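Local coordinates for protein Endonuclease/exonuclease/phosphatase (Leptotrichia buccalis C-1013-b, PDB 3TEB) that probably acts as a magnesium-dependent hydrolase of the endonuclease/exonuclease/phosphatase family, perhaps cleaving phosphodiester bonds in nucleic acids, at residues A39-M47 with R57-L65. Residues are numbered along the deposited sequence; the frame is centred on the assembly and turned at random.
With MG (magnesium ion), chain C.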
loop_
_atom_site.group_PDB
_atom_site.type_symbol
_atom_site.label_atom_id
_atom_site.label_comp_id
_atom_site.label_asym_id
_atom_site.label_seq_id
_atom_site.Cartn_x
_atom_site.Cartn_y
_atom_site.Cartn_z
ATOM N N ALA A 39 -3.363 -0.520 3.284
ATOM C CA ALA A 39 -2.969 -0.564 1.878
ATOM C C ALA A 39 -1.890 -1.632 1.702
ATOM O O ALA A 39 -0.925 -1.670 2.451
ATOM C CB ALA A 39 -2.485 0.801 1.406
HETATM N N MSE A 40 -2.065 -2.516 0.728
HETATM C CA MSE A 40 -1.146 -3.635 0.526
HETATM C C MSE A 40 -0.684 -3.743 -0.916
HETATM O O MSE A 40 -1.486 -3.556 -1.855
HETATM C CB MSE A 40 -1.812 -4.930 0.936
HETATM C CG MSE A 40 -1.917 -5.086 2.421
HETATM SE SE MSE A 40 -2.826 -6.743 2.854
HETATM C CE MSE A 40 -4.587 -6.268 2.160
ATOM N N GLN A 41 0.605 -4.037 -1.081
ATOM C CA GLN A 41 1.192 -4.273 -2.391
ATOM C C GLN A 41 1.802 -5.669 -2.460
ATOM O O GLN A 41 2.012 -6.331 -1.432
ATOM C CB GLN A 41 2.248 -3.220 -2.717
ATOM C CG GLN A 41 1.784 -1.783 -2.556
ATOM C CD GLN A 41 1.762 -1.337 -1.102
ATOM O OE1 GLN A 41 2.671 -1.665 -0.328
ATOM N NE2 GLN A 41 0.723 -0.596 -0.717
ATOM N N GLU A 42 2.115 -6.098 -3.681
ATOM C CA GLU A 42 2.622 -7.452 -3.941
ATOM C C GLU A 42 1.666 -8.467 -3.279
ATOM O O GLU A 42 2.079 -9.327 -2.520
ATOM C CB GLU A 42 4.116 -7.640 -3.522
ATOM C CG GLU A 42 5.164 -6.762 -4.279
ATOM C CD GLU A 42 6.631 -7.289 -4.201
ATOM O OE1 GLU A 42 6.927 -8.392 -4.726
ATOM O OE2 GLU A 42 7.518 -6.594 -3.645
ATOM N N VAL A 43 0.377 -8.324 -3.552
ATOM C CA VAL A 43 -0.628 -9.261 -3.068
ATOM C C VAL A 43 -0.860 -10.257 -4.185
ATOM O O VAL A 43 -1.260 -9.866 -5.278
ATOM C CB VAL A 43 -1.955 -8.546 -2.728
ATOM C CG1 VAL A 43 -3.042 -9.547 -2.446
ATOM C CG2 VAL A 43 -1.773 -7.635 -1.535
ATOM N N ASN A 44 -0.608 -11.537 -3.920
ATOM C CA ASN A 44 -0.607 -12.554 -4.981
ATOM C C ASN A 44 -1.699 -13.595 -4.838
ATOM O O ASN A 44 -2.173 -13.885 -3.734
ATOM C CB ASN A 44 0.751 -13.275 -5.062
ATOM C CG ASN A 44 1.927 -12.328 -5.283
ATOM O OD1 ASN A 44 1.908 -11.496 -6.185
ATOM N ND2 ASN A 44 2.964 -12.466 -4.463
ATOM N N GLN A 45 -2.087 -14.153 -5.977
ATOM C CA GLN A 45 -2.933 -15.341 -6.024
ATOM C C GLN A 45 -2.493 -16.247 -7.176
ATOM O O GLN A 45 -1.904 -15.791 -8.162
ATOM C CB GLN A 45 -4.397 -14.953 -6.190
ATOM C CG GLN A 45 -4.752 -14.377 -7.566
ATOM C CD GLN A 45 -6.189 -13.891 -7.661
ATOM O OE1 GLN A 45 -6.911 -13.822 -6.659
ATOM N NE2 GLN A 45 -6.612 -13.556 -8.871
ATOM N N LEU A 46 -2.778 -17.534 -7.049
ATOM C CA LEU A 46 -2.418 -18.490 -8.086
ATOM C C LEU A 46 -3.343 -18.392 -9.284
ATOM O O LEU A 46 -4.549 -18.554 -9.142
ATOM C CB LEU A 46 -2.478 -19.901 -7.528
ATOM C CG LEU A 46 -1.270 -20.327 -6.721
ATOM C CD1 LEU A 46 -1.655 -21.458 -5.775
ATOM C CD2 LEU A 46 -0.158 -20.755 -7.655
HETATM N N MSE A 47 -2.776 -18.159 -10.464
HETATM C CA MSE A 47 -3.570 -18.044 -11.683
HETATM C C MSE A 47 -4.491 -19.228 -11.890
HETATM O O MSE A 47 -5.535 -19.110 -12.538
HETATM C CB MSE A 47 -2.681 -17.979 -12.907
HETATM C CG MSE A 47 -1.654 -16.894 -12.917
HETATM SE SE MSE A 47 -0.748 -17.061 -14.614
HETATM C CE MSE A 47 -0.307 -18.977 -14.598
ATOM N N ARG A 57 -9.254 -15.256 -6.643
ATOM C CA ARG A 57 -9.101 -16.710 -6.681
ATOM C C ARG A 57 -8.821 -17.252 -5.301
ATOM O O ARG A 57 -8.349 -16.516 -4.434
ATOM C CB ARG A 57 -8.018 -17.119 -7.674
ATOM C CG ARG A 57 -8.432 -16.827 -9.114
ATOM C CD ARG A 57 -7.399 -17.224 -10.154
ATOM N NE ARG A 57 -7.776 -16.697 -11.457
ATOM C CZ ARG A 57 -8.611 -17.294 -12.299
ATOM N NH1 ARG A 57 -9.167 -18.459 -11.991
ATOM N NH2 ARG A 57 -8.904 -16.717 -13.451
ATOM N N GLU A 58 -9.137 -18.528 -5.080
ATOM C CA GLU A 58 -8.874 -19.169 -3.794
ATOM C C GLU A 58 -7.442 -18.946 -3.372
ATOM O O GLU A 58 -6.513 -18.981 -4.187
ATOM C CB GLU A 58 -9.125 -20.663 -3.859
ATOM C CG GLU A 58 -10.573 -21.063 -3.792
ATOM C CD GLU A 58 -10.749 -22.587 -3.854
ATOM O OE1 GLU A 58 -10.362 -23.305 -2.878
ATOM O OE2 GLU A 58 -11.281 -23.064 -4.890
ATOM N N GLU A 59 -7.287 -18.721 -2.075
ATOM C CA GLU A 59 -5.977 -18.531 -1.433
ATOM C C GLU A 59 -5.281 -17.215 -1.834
ATOM O O GLU A 59 -4.097 -17.044 -1.581
ATOM C CB GLU A 59 -5.041 -19.747 -1.641
ATOM C CG GLU A 59 -5.419 -21.057 -0.924
ATOM C CD GLU A 59 -4.360 -22.176 -1.160
ATOM O OE1 GLU A 59 -4.233 -23.089 -0.287
ATOM O OE2 GLU A 59 -3.641 -22.136 -2.213
ATOM N N ASN A 60 -6.015 -16.291 -2.453
ATOM C CA ASN A 60 -5.544 -14.913 -2.581
ATOM C C ASN A 60 -5.071 -14.413 -1.209
ATOM O O ASN A 60 -5.788 -14.512 -0.216
ATOM C CB ASN A 60 -6.645 -14.019 -3.171
ATOM C CG ASN A 60 -6.249 -12.544 -3.228
ATOM O OD1 ASN A 60 -5.975 -11.915 -2.200
ATOM N ND2 ASN A 60 -6.236 -11.984 -4.434
ATOM N N TYR A 61 -3.850 -13.900 -1.155
ATOM C CA TYR A 61 -3.225 -13.579 0.124
ATOM C C TYR A 61 -4.101 -12.685 0.983
ATOM O O TYR A 61 -4.276 -12.929 2.174
ATOM C CB TYR A 61 -1.877 -12.920 -0.115
ATOM C CG TYR A 61 -1.109 -12.546 1.138
ATOM C CD1 TYR A 61 -0.045 -13.327 1.590
ATOM C CD2 TYR A 61 -1.427 -11.392 1.858
ATOM C CE1 TYR A 61 0.674 -12.970 2.724
ATOM C CE2 TYR A 61 -0.713 -11.030 2.994
ATOM C CZ TYR A 61 0.330 -11.822 3.417
ATOM O OH TYR A 61 1.021 -11.453 4.537
ATOM N N ALA A 62 -4.654 -11.652 0.351
ATOM C CA ALA A 62 -5.499 -10.662 1.019
ATOM C C ALA A 62 -6.767 -11.305 1.580
ATOM O O ALA A 62 -7.135 -11.076 2.731
ATOM C CB ALA A 62 -5.830 -9.546 0.066
ATOM N N TRP A 63 -7.417 -12.130 0.771
ATOM C CA TRP A 63 -8.590 -12.846 1.218
ATOM C C TRP A 63 -8.268 -13.733 2.420
ATOM O O TRP A 63 -9.015 -13.754 3.396
ATOM C CB TRP A 63 -9.154 -13.661 0.072
ATOM C CG TRP A 63 -10.350 -14.437 0.429
ATOM C CD1 TRP A 63 -10.424 -15.786 0.582
ATOM C CD2 TRP A 63 -11.665 -13.927 0.684
ATOM N NE1 TRP A 63 -11.704 -16.159 0.913
ATOM C CE2 TRP A 63 -12.491 -15.040 0.982
ATOM C CE3 TRP A 63 -12.230 -12.636 0.691
ATOM C CZ2 TRP A 63 -13.856 -14.908 1.288
ATOM C CZ3 TRP A 63 -13.593 -12.499 0.997
ATOM C CH2 TRP A 63 -14.391 -13.639 1.289
ATOM N N VAL A 64 -7.148 -14.448 2.364
ATOM C CA VAL A 64 -6.722 -15.277 3.497
ATOM C C VAL A 64 -6.505 -14.400 4.737
ATOM O O VAL A 64 -6.983 -14.717 5.829
ATOM C CB VAL A 64 -5.440 -16.100 3.178
ATOM C CG1 VAL A 64 -4.956 -16.847 4.416
ATOM C CG2 VAL A 64 -5.702 -17.062 2.020
ATOM N N LEU A 65 -5.803 -13.289 4.550
ATOM C CA LEU A 65 -5.574 -12.335 5.626
ATOM C C LEU A 65 -6.880 -11.985 6.324
ATOM O O LEU A 65 -7.004 -12.117 7.543
ATOM C CB LEU A 65 -4.932 -11.065 5.080
ATOM C CG LEU A 65 -4.663 -9.961 6.092
ATOM C CD1 LEU A 65 -4.080 -10.528 7.382
ATOM C CD2 LEU A 65 -3.689 -9.001 5.472
HETATM MG MG MG C . 9.167 -7.251 -3.434
HETATM O O HOH W 1 -3.669 -18.438 -4.439
#
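The side-chain carbonyl of Gln-45 takes two nearly straight hydrogen bonds from the turn that leads into helix 61-69: Arg-57 N lies 2.7 Å from its OE1, and Asn-60 ND2 lies 3.0 Å from the same atom. The two donors approach one from each face of the amide, both about 50° out of its plane. Glutamine suits this buried place because its NE2 can also donate, to Asp-55 O. Gln-45 CG sits between the backbone N and the carbonyl carbon (chi1 70°), and the chain then runs extended to the turn. Without this carbonyl, as with an alanine here, Arg-57 N and Asn-60 ND2 would probably lose their shared acceptor, leaving the Asn-60 amide held mainly by weak capping bonds. That amide works at both ends, for as N-cap its OD1 accepts those bonds from Ala-62 N and Trp-63 N. Tyr-61 N donates to Asn-44 O at 3.1 Å. Small Ala-62 admits Val-43 CG1 to 3.8 Å of its CB, and selenomethionine Met-40, bent at its end, lays SE against Leu-65 CD2. Trp-81 of strand 78-84 packs on Val-43, Gln-45 and Asn-60, while helix 19-33 meets Tyr-61 and Leu-65. Between Met-40 and Val-43, at a G1 beta bulge, Glu-42 binds magnesium through OE2. Polar bonds thus fix the helix start and apolar packing seats its N-terminal part on the strand bearing this metal ligand of the DNase I-like fold.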